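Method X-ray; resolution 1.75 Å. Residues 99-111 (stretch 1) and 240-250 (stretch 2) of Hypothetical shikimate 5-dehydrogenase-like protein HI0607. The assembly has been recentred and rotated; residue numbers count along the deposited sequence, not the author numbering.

Stretch 1 99-111: AYNTDYIAIVKLI
Stretch 2 (240-250) VLQAVEQFELY

Two helices of one chain, at least 131 residues apart in sequence wherever they touch, meet at a steep crossing. A strand ends at Tyr100, Asn101 takes the N-cap, and helix 102-111 follows; helix 240-250 runs unbroken through its stretch, with phi/psi near -65/-40. The N-to-C directions make 116°, and the axes approach to 8.2 Å. The register is set by Thr102 and Gln242, whose CA atoms are 4.9 Å apart.

The polar rule is to start the helix cleanly and then spend a hydroxyl on the neighbour. Asn101 (chi1 t) accepts a capping bond at OD1 from Tyr104 N, 3.1 Å long, and so satisfies an amide of the first turn. Thr102, in rotamer p, donates from OG1 to Gln242 O at 3.1 Å. That carbonyl also accepts from Gln246 N at 3.2 Å, so the hydroxyl joins the helical bond without replacing it.

Packing centres on the same threonine. Its side chain is a knob among Gln242, Glu245, Gln246 and Leu249, with CG2 3.6 Å from Glu245 CB. One turn on, Ala106 CB lies 3.9 Å from Leu241 CG (Leu241 t, p) and 3.8 Å from Gln242 N, a methyl small enough to sit close against the opposing backbone. Leu241 CD2 also reaches Lys109 CB at 3.7 Å and Leu110 CG at 4.0 Å. At the other end Leu249 (m, t) places CD1 over one face of the Tyr100 ring (chi1 m), 4.2 Å from the centroid and 19° off the normal, a CH-pi contact.

The lysine sits at the exposed edge of the contact, while Glu245 reaches it from the middle of the packing. Lys109 begins m, t, t and Glu245 m, m; Lys109 NZ stands 4.5 Å from Glu245 OE2, beyond a salt bridge, although Lys109 CE approaches that oxygen to 3.0 Å. Ile105 (m, t) adds CG2 at 3.7 Å from Glu245 OE1.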

# COMPACT_ATOMS: atom_id res chain seq x y z
N ALA A 99 16.17 -0.92 -1.16
CA ALA A 99 14.81 -0.96 -1.70
C ALA A 99 13.89 -1.67 -0.72
O ALA A 99 14.23 -2.75 -0.27
CB ALA A 99 14.80 -1.72 -3.01
N TYR A 100 12.69 -1.11 -0.53
CA TYR A 100 11.65 -1.64 0.36
C TYR A 100 10.29 -1.57 -0.32
O TYR A 100 10.10 -0.95 -1.36
CB TYR A 100 11.55 -0.78 1.63
CG TYR A 100 12.85 -0.67 2.40
CD1 TYR A 100 13.14 -1.51 3.47
CD2 TYR A 100 13.81 0.27 2.03
CE1 TYR A 100 14.37 -1.39 4.14
CE2 TYR A 100 15.01 0.41 2.71
CZ TYR A 100 15.28 -0.42 3.77
OH TYR A 100 16.49 -0.31 4.42
N ASN A 101 9.33 -2.29 0.27
CA ASN A 101 7.95 -2.12 -0.14
C ASN A 101 7.09 -1.83 1.08
O ASN A 101 6.70 -2.74 1.80
CB ASN A 101 7.42 -3.28 -0.98
CG ASN A 101 6.11 -2.91 -1.62
OD1 ASN A 101 5.19 -2.56 -0.91
ND2 ASN A 101 6.06 -2.89 -2.95
N THR A 102 6.77 -0.56 1.27
CA THR A 102 5.98 -0.14 2.42
C THR A 102 4.49 -0.40 2.30
O THR A 102 3.79 -0.35 3.31
CB THR A 102 6.21 1.32 2.83
OG1 THR A 102 5.86 2.20 1.75
CG2 THR A 102 7.63 1.60 3.21
N ASP A 103 3.98 -0.72 1.11
CA ASP A 103 2.63 -1.25 1.05
C ASP A 103 2.54 -2.60 1.77
O ASP A 103 1.64 -2.82 2.58
CB ASP A 103 2.19 -1.41 -0.39
CG ASP A 103 1.85 -0.10 -1.04
OD1 ASP A 103 1.34 0.85 -0.39
OD2 ASP A 103 1.99 -0.00 -2.28
N TYR A 104 3.48 -3.50 1.47
CA TYR A 104 3.59 -4.77 2.18
C TYR A 104 3.76 -4.55 3.69
O TYR A 104 3.05 -5.15 4.50
CB TYR A 104 4.74 -5.59 1.57
CG TYR A 104 5.09 -6.81 2.37
CD1 TYR A 104 4.41 -8.02 2.18
CD2 TYR A 104 6.06 -6.76 3.38
CE1 TYR A 104 4.68 -9.12 2.98
CE2 TYR A 104 6.35 -7.87 4.15
CZ TYR A 104 5.67 -9.04 3.94
OH TYR A 104 5.96 -10.13 4.74
N ILE A 105 4.69 -3.68 4.07
CA ILE A 105 4.92 -3.41 5.49
C ILE A 105 3.64 -2.90 6.14
O ILE A 105 3.29 -3.33 7.24
CB ILE A 105 6.11 -2.46 5.70
CG1 ILE A 105 7.40 -3.08 5.16
CG2 ILE A 105 6.35 -2.12 7.17
CD1 ILE A 105 8.55 -2.11 5.07
N ALA A 106 2.95 -1.96 5.50
CA ALA A 106 1.72 -1.40 6.05
C ALA A 106 0.65 -2.46 6.28
O ALA A 106 -0.04 -2.43 7.30
CB ALA A 106 1.17 -0.27 5.16
N ILE A 107 0.54 -3.42 5.36
CA ILE A 107 -0.53 -4.40 5.46
C ILE A 107 -0.23 -5.35 6.62
O ILE A 107 -1.09 -5.63 7.45
CB ILE A 107 -0.83 -5.14 4.15
CG1 ILE A 107 -1.40 -4.18 3.11
CG2 ILE A 107 -1.89 -6.20 4.47
CD1 ILE A 107 -0.99 -4.50 1.71
N VAL A 108 1.04 -5.75 6.73
CA VAL A 108 1.49 -6.57 7.86
C VAL A 108 1.22 -5.84 9.18
O VAL A 108 0.73 -6.45 10.14
CB VAL A 108 2.99 -6.88 7.75
CG1 VAL A 108 3.52 -7.52 9.05
CG2 VAL A 108 3.31 -7.78 6.56
N LYS A 109 1.56 -4.56 9.26
CA LYS A 109 1.26 -3.75 10.42
C LYS A 109 -0.22 -3.62 10.79
O LYS A 109 -0.56 -3.66 11.98
CB LYS A 109 1.91 -2.36 10.35
CG LYS A 109 3.44 -2.41 10.46
CD LYS A 109 4.08 -1.05 10.75
CE LYS A 109 5.53 -1.12 11.25
NZ LYS A 109 5.87 -2.41 11.94
N LEU A 110 -1.09 -3.46 9.80
CA LEU A 110 -2.52 -3.39 10.06
C LEU A 110 -3.13 -4.72 10.50
O LEU A 110 -4.04 -4.74 11.36
CB LEU A 110 -3.23 -2.86 8.81
CG LEU A 110 -2.93 -1.39 8.53
CD1 LEU A 110 -3.26 -1.06 7.09
CD2 LEU A 110 -3.74 -0.51 9.48
N ILE A 111 -2.61 -5.82 9.98
CA ILE A 111 -3.07 -7.15 10.39
C ILE A 111 -2.80 -7.26 11.89
O ILE A 111 -3.65 -7.68 12.67
CB ILE A 111 -2.35 -8.26 9.59
CG1 ILE A 111 -2.98 -8.34 8.19
CG2 ILE A 111 -2.48 -9.63 10.24
CD1 ILE A 111 -2.15 -9.16 7.18
N VAL A 240 -1.84 6.10 4.29
CA VAL A 240 -1.14 6.87 5.31
C VAL A 240 0.01 6.09 5.94
O VAL A 240 1.12 6.63 6.08
CB VAL A 240 -2.11 7.41 6.38
CG1 VAL A 240 -1.28 8.06 7.51
CG2 VAL A 240 -3.05 8.42 5.76
N LEU A 241 -0.19 4.83 6.31
CA LEU A 241 0.84 4.08 7.01
C LEU A 241 2.00 3.80 6.07
O LEU A 241 3.15 3.88 6.51
CB LEU A 241 0.28 2.77 7.58
CG LEU A 241 1.23 1.92 8.43
CD1 LEU A 241 1.90 2.78 9.50
CD2 LEU A 241 0.41 0.77 9.05
N GLN A 242 1.72 3.50 4.80
CA GLN A 242 2.83 3.25 3.89
C GLN A 242 3.69 4.50 3.71
O GLN A 242 4.91 4.37 3.68
CB GLN A 242 2.41 2.69 2.54
CG GLN A 242 1.74 3.65 1.61
CD GLN A 242 0.77 3.05 0.59
OE1 GLN A 242 -0.14 2.30 0.96
NE2 GLN A 242 0.93 3.41 -0.68
N ALA A 243 3.07 5.68 3.72
CA ALA A 243 3.80 6.95 3.65
C ALA A 243 4.61 7.25 4.91
O ALA A 243 5.76 7.71 4.84
CB ALA A 243 2.84 8.08 3.36
N VAL A 244 4.00 7.03 6.06
CA VAL A 244 4.69 7.12 7.36
C VAL A 244 5.94 6.25 7.39
O VAL A 244 6.97 6.67 7.91
CB VAL A 244 3.72 6.82 8.52
CG1 VAL A 244 4.48 6.66 9.82
CG2 VAL A 244 2.72 7.96 8.63
N GLU A 245 5.84 5.01 6.90
CA GLU A 245 6.97 4.09 6.93
C GLU A 245 8.10 4.63 6.04
O GLU A 245 9.29 4.53 6.38
CB GLU A 245 6.57 2.67 6.53
CG GLU A 245 5.58 2.03 7.51
CD GLU A 245 6.21 1.53 8.78
OE1 GLU A 245 7.38 1.10 8.70
OE2 GLU A 245 5.55 1.53 9.85
N GLN A 246 7.76 5.19 4.89
CA GLN A 246 8.75 5.88 4.06
C GLN A 246 9.38 7.03 4.82
O GLN A 246 10.61 7.19 4.84
CB GLN A 246 8.16 6.39 2.75
CG GLN A 246 7.67 5.27 1.86
CD GLN A 246 6.90 5.76 0.66
OE1 GLN A 246 6.19 6.76 0.74
NE2 GLN A 246 7.04 5.05 -0.46
N PHE A 247 8.55 7.84 5.47
CA PHE A 247 9.06 9.01 6.17
C PHE A 247 10.09 8.60 7.21
O PHE A 247 11.17 9.22 7.34
CB PHE A 247 7.89 9.76 6.81
CG PHE A 247 8.29 11.03 7.47
CD1 PHE A 247 8.08 12.24 6.82
CD2 PHE A 247 8.82 11.04 8.75
CE1 PHE A 247 8.43 13.43 7.41
CE2 PHE A 247 9.19 12.26 9.34
CZ PHE A 247 8.95 13.44 8.70
N GLU A 248 9.77 7.53 7.93
CA GLU A 248 10.64 7.03 8.99
C GLU A 248 11.93 6.45 8.39
O GLU A 248 13.02 6.65 8.92
CB GLU A 248 9.94 5.98 9.86
CG GLU A 248 10.76 5.59 11.08
CD GLU A 248 10.04 4.56 11.94
OE1 GLU A 248 10.66 3.88 12.79
OE2 GLU A 248 8.81 4.45 11.76
N LEU A 249 11.84 5.78 7.25
CA LEU A 249 13.04 5.30 6.59
C LEU A 249 13.97 6.45 6.19
O LEU A 249 15.19 6.36 6.30
CB LEU A 249 12.67 4.44 5.40
CG LEU A 249 12.21 3.03 5.75
CD1 LEU A 249 11.50 2.37 4.59
CD2 LEU A 249 13.34 2.13 6.23
N TYR A 250 13.39 7.51 5.67
CA TYR A 250 14.22 8.60 5.15
C TYR A 250 14.84 9.45 6.26
O TYR A 250 15.98 9.88 6.12
CB TYR A 250 13.44 9.54 4.24
CG TYR A 250 12.69 8.92 3.07
CD1 TYR A 250 13.08 7.74 2.46
CD2 TYR A 250 11.58 9.56 2.56
CE1 TYR A 250 12.35 7.20 1.41
CE2 TYR A 250 10.82 9.03 1.53
CZ TYR A 250 11.25 7.86 0.93
OH TYR A 250 10.49 7.34 -0.09